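Local coordinates for protein putative isomerase YbhH (Escherichia coli, PDB 6OTV) that is a putative isomerase of the PrpF family, probably with a diaminopimelate-epimerase-like fold, whose reaction and substrate are not established, at residues Ile63-Val73 with Val100-Ile110. Sequence-based numbering, arbitrary orientation.
With EDO (1,2-ethanediol), chain L.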
# COMPACT_ATOMS: atom_id res chain seq x y z
N ILE A 63 -12.96 -13.92 -4.50
CA ILE A 63 -12.09 -13.46 -3.42
C ILE A 63 -11.02 -14.52 -3.15
O ILE A 63 -11.30 -15.72 -3.19
CB ILE A 63 -12.90 -13.18 -2.13
CG1 ILE A 63 -14.18 -12.40 -2.45
CG2 ILE A 63 -12.04 -12.44 -1.12
CD1 ILE A 63 -13.95 -11.08 -3.13
N SER A 64 -9.81 -14.05 -2.86
CA SER A 64 -8.70 -14.94 -2.53
C SER A 64 -7.67 -14.14 -1.74
O SER A 64 -7.71 -12.91 -1.69
CB SER A 64 -8.06 -15.54 -3.78
OG SER A 64 -7.31 -14.56 -4.48
N ARG A 65 -6.75 -14.87 -1.10
CA ARG A 65 -5.60 -14.21 -0.49
C ARG A 65 -4.79 -13.51 -1.57
O ARG A 65 -4.60 -14.03 -2.67
CB ARG A 65 -4.74 -15.23 0.25
CG ARG A 65 -5.36 -15.72 1.56
CD ARG A 65 -4.40 -16.61 2.32
NE ARG A 65 -4.96 -17.04 3.60
CZ ARG A 65 -5.71 -18.12 3.76
NH1 ARG A 65 -6.00 -18.89 2.72
NH2 ARG A 65 -6.18 -18.44 4.96
N SER A 66 -4.31 -12.31 -1.25
CA SER A 66 -3.70 -11.47 -2.27
C SER A 66 -2.35 -12.01 -2.73
O SER A 66 -1.53 -12.46 -1.92
CB SER A 66 -3.53 -10.05 -1.76
OG SER A 66 -2.90 -9.25 -2.74
N SER A 67 -2.13 -11.97 -4.04
CA SER A 67 -0.82 -12.25 -4.62
C SER A 67 0.15 -11.09 -4.44
O SER A 67 1.35 -11.27 -4.64
CB SER A 67 -0.96 -12.57 -6.11
OG SER A 67 -2.01 -13.49 -6.34
N ASP A 68 -0.35 -9.91 -4.07
CA ASP A 68 0.44 -8.71 -3.88
C ASP A 68 0.79 -8.56 -2.41
O ASP A 68 -0.11 -8.65 -1.56
CB ASP A 68 -0.33 -7.48 -4.37
CG ASP A 68 0.53 -6.24 -4.47
OD1 ASP A 68 1.14 -5.84 -3.46
OD2 ASP A 68 0.61 -5.65 -5.57
N PRO A 69 2.06 -8.33 -2.06
CA PRO A 69 2.42 -8.19 -0.65
C PRO A 69 1.83 -6.97 0.03
O PRO A 69 1.84 -6.90 1.27
CB PRO A 69 3.96 -8.11 -0.69
CG PRO A 69 4.27 -7.64 -2.07
CD PRO A 69 3.23 -8.24 -2.96
N ARG A 70 1.30 -6.01 -0.73
CA ARG A 70 0.73 -4.80 -0.16
C ARG A 70 -0.73 -4.96 0.25
O ARG A 70 -1.26 -4.08 0.94
CB ARG A 70 0.87 -3.64 -1.15
CG ARG A 70 2.31 -3.27 -1.44
CD ARG A 70 2.44 -2.40 -2.68
NE ARG A 70 2.01 -3.11 -3.88
CZ ARG A 70 2.09 -2.61 -5.11
NH1 ARG A 70 2.59 -1.40 -5.30
NH2 ARG A 70 1.68 -3.33 -6.14
N ALA A 71 -1.39 -6.05 -0.15
CA ALA A 71 -2.80 -6.25 0.13
C ALA A 71 -3.01 -7.53 0.94
O ALA A 71 -2.15 -8.41 0.98
CB ALA A 71 -3.63 -6.30 -1.16
N ASP A 72 -4.17 -7.61 1.58
CA ASP A 72 -4.55 -8.83 2.29
C ASP A 72 -5.29 -9.80 1.38
O ASP A 72 -4.92 -10.98 1.30
CB ASP A 72 -5.43 -8.49 3.51
CG ASP A 72 -4.77 -7.49 4.45
OD1 ASP A 72 -3.53 -7.54 4.61
OD2 ASP A 72 -5.49 -6.65 5.02
N VAL A 73 -6.31 -9.33 0.67
CA VAL A 73 -7.10 -10.19 -0.20
C VAL A 73 -7.15 -9.58 -1.59
O VAL A 73 -7.03 -8.36 -1.77
CB VAL A 73 -8.53 -10.42 0.34
CG1 VAL A 73 -8.49 -11.02 1.73
CG2 VAL A 73 -9.32 -9.13 0.33
N VAL A 100 -16.60 -7.50 0.38
CA VAL A 100 -15.37 -8.28 0.28
C VAL A 100 -14.74 -8.47 1.66
O VAL A 100 -14.36 -9.59 2.04
CB VAL A 100 -14.38 -7.61 -0.70
CG1 VAL A 100 -13.03 -8.31 -0.65
CG2 VAL A 100 -14.95 -7.64 -2.11
N GLY A 101 -14.63 -7.39 2.43
CA GLY A 101 -13.95 -7.47 3.72
C GLY A 101 -14.63 -8.41 4.69
O GLY A 101 -13.98 -9.25 5.32
N ALA A 102 -15.96 -8.29 4.82
CA ALA A 102 -16.70 -9.18 5.71
C ALA A 102 -16.62 -10.63 5.23
O ALA A 102 -16.55 -11.55 6.04
CB ALA A 102 -18.15 -8.72 5.82
N PHE A 103 -16.65 -10.83 3.91
CA PHE A 103 -16.54 -12.19 3.38
C PHE A 103 -15.17 -12.78 3.67
O PHE A 103 -15.06 -13.97 3.99
CB PHE A 103 -16.83 -12.18 1.88
CG PHE A 103 -16.75 -13.53 1.24
CD1 PHE A 103 -17.85 -14.39 1.25
CD2 PHE A 103 -15.59 -13.95 0.60
CE1 PHE A 103 -17.78 -15.64 0.66
CE2 PHE A 103 -15.52 -15.20 0.00
CZ PHE A 103 -16.62 -16.04 0.03
N ALA A 104 -14.12 -11.97 3.56
CA ALA A 104 -12.77 -12.48 3.81
C ALA A 104 -12.60 -12.88 5.27
O ALA A 104 -11.92 -13.87 5.57
CB ALA A 104 -11.74 -11.42 3.42
N ILE A 105 -13.21 -12.13 6.19
CA ILE A 105 -13.10 -12.46 7.61
C ILE A 105 -13.87 -13.73 7.93
O ILE A 105 -13.38 -14.61 8.65
CB ILE A 105 -13.56 -11.27 8.46
CG1 ILE A 105 -12.68 -10.05 8.20
CG2 ILE A 105 -13.54 -11.63 9.94
CD1 ILE A 105 -13.26 -8.74 8.70
N GLU A 106 -15.10 -13.85 7.41
CA GLU A 106 -15.90 -15.04 7.70
C GLU A 106 -15.29 -16.31 7.12
O GLU A 106 -15.57 -17.40 7.63
CB GLU A 106 -17.32 -14.86 7.17
CG GLU A 106 -18.13 -13.79 7.89
CD GLU A 106 -19.62 -13.95 7.68
OE1 GLU A 106 -20.17 -14.99 8.11
OE2 GLU A 106 -20.24 -13.06 7.07
N ASN A 107 -14.47 -16.21 6.08
CA ASN A 107 -13.86 -17.37 5.44
C ASN A 107 -12.39 -17.54 5.79
O ASN A 107 -11.67 -18.27 5.10
CB ASN A 107 -14.04 -17.29 3.92
CG ASN A 107 -15.49 -17.43 3.49
OD1 ASN A 107 -15.97 -18.53 3.25
ND2 ASN A 107 -16.19 -16.30 3.39
N GLY A 108 -11.93 -16.88 6.85
CA GLY A 108 -10.59 -17.11 7.36
C GLY A 108 -9.45 -16.61 6.49
O GLY A 108 -8.32 -17.09 6.64
N LEU A 109 -9.71 -15.68 5.57
CA LEU A 109 -8.64 -15.11 4.77
C LEU A 109 -7.83 -14.06 5.52
O LEU A 109 -6.75 -13.68 5.05
CB LEU A 109 -9.21 -14.49 3.49
CG LEU A 109 -10.00 -15.45 2.60
CD1 LEU A 109 -10.49 -14.73 1.36
CD2 LEU A 109 -9.15 -16.65 2.22
N ILE A 110 -8.32 -13.58 6.66
CA ILE A 110 -7.61 -12.60 7.48
C ILE A 110 -8.16 -12.69 8.89
O ILE A 110 -9.35 -12.95 9.10
CB ILE A 110 -7.74 -11.18 6.89
CG1 ILE A 110 -7.02 -10.16 7.77
CG2 ILE A 110 -9.21 -10.80 6.70
CD1 ILE A 110 -7.13 -8.73 7.27
C1 EDO L . -8.00 -18.77 -0.76
O1 EDO L . -7.11 -17.73 -1.18
C2 EDO L . -9.25 -18.76 -1.63
O2 EDO L . -8.89 -18.95 -3.01
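I63, near the end of strand 59-65, packs against the last turns of helix 94-106 and the residues just after it, meeting three residues with three different atoms. CD1 lies 3.7 Å from V100 CG2, CG1 approaches F103 CD2 obliquely, and CG2, anti to the backbone N, meets L109 CD1, the I63 and L109 side chains crossing at about a right angle. V73, at the start of the antiparallel partner strand 73-80, completes this buried patch: its CG1 packs 3.7 Å from A104 CB and against L109 CB, while its CG2 slides past V100 CG1. The end of the helix places F103 and L109. N107 ND2 bonds F103 O (2.7 Å, nearly straight at 178°) and sits over the centre of one face of the F103 ring; G108, with positive phi, is C-prime of a Schellman motif in which L109 N returns to A104 O and G108 N to I105 O, which delivers L109 to the strands.

Outward the contact thins, and R65 and G108 are exposed. L109 CD2 lies over one face of the R65 guanidinium, offset toward its rim; R65 NH2 comes within 3.0 Å of G108 O at an angle too poor for a hydrogen bond, and R65 also packs on E324 of the second subunit. A 1,2-ethanediol, probably from the crystallisation liquor, accepts a straight bond from R65 N at O1 (2.9 Å). At the other border I110 CD1 touches D72 OD2 at 3.5 Å; that carboxylate is held by R120 N and by R118 of the second subunit. No hydrogen bond joins the two segments: the apolar end of a helix and the residue after its Schellman turn pack on a beta hairpin, consistent with the diaminopimelate-epimerase-like fold of the PrpF family.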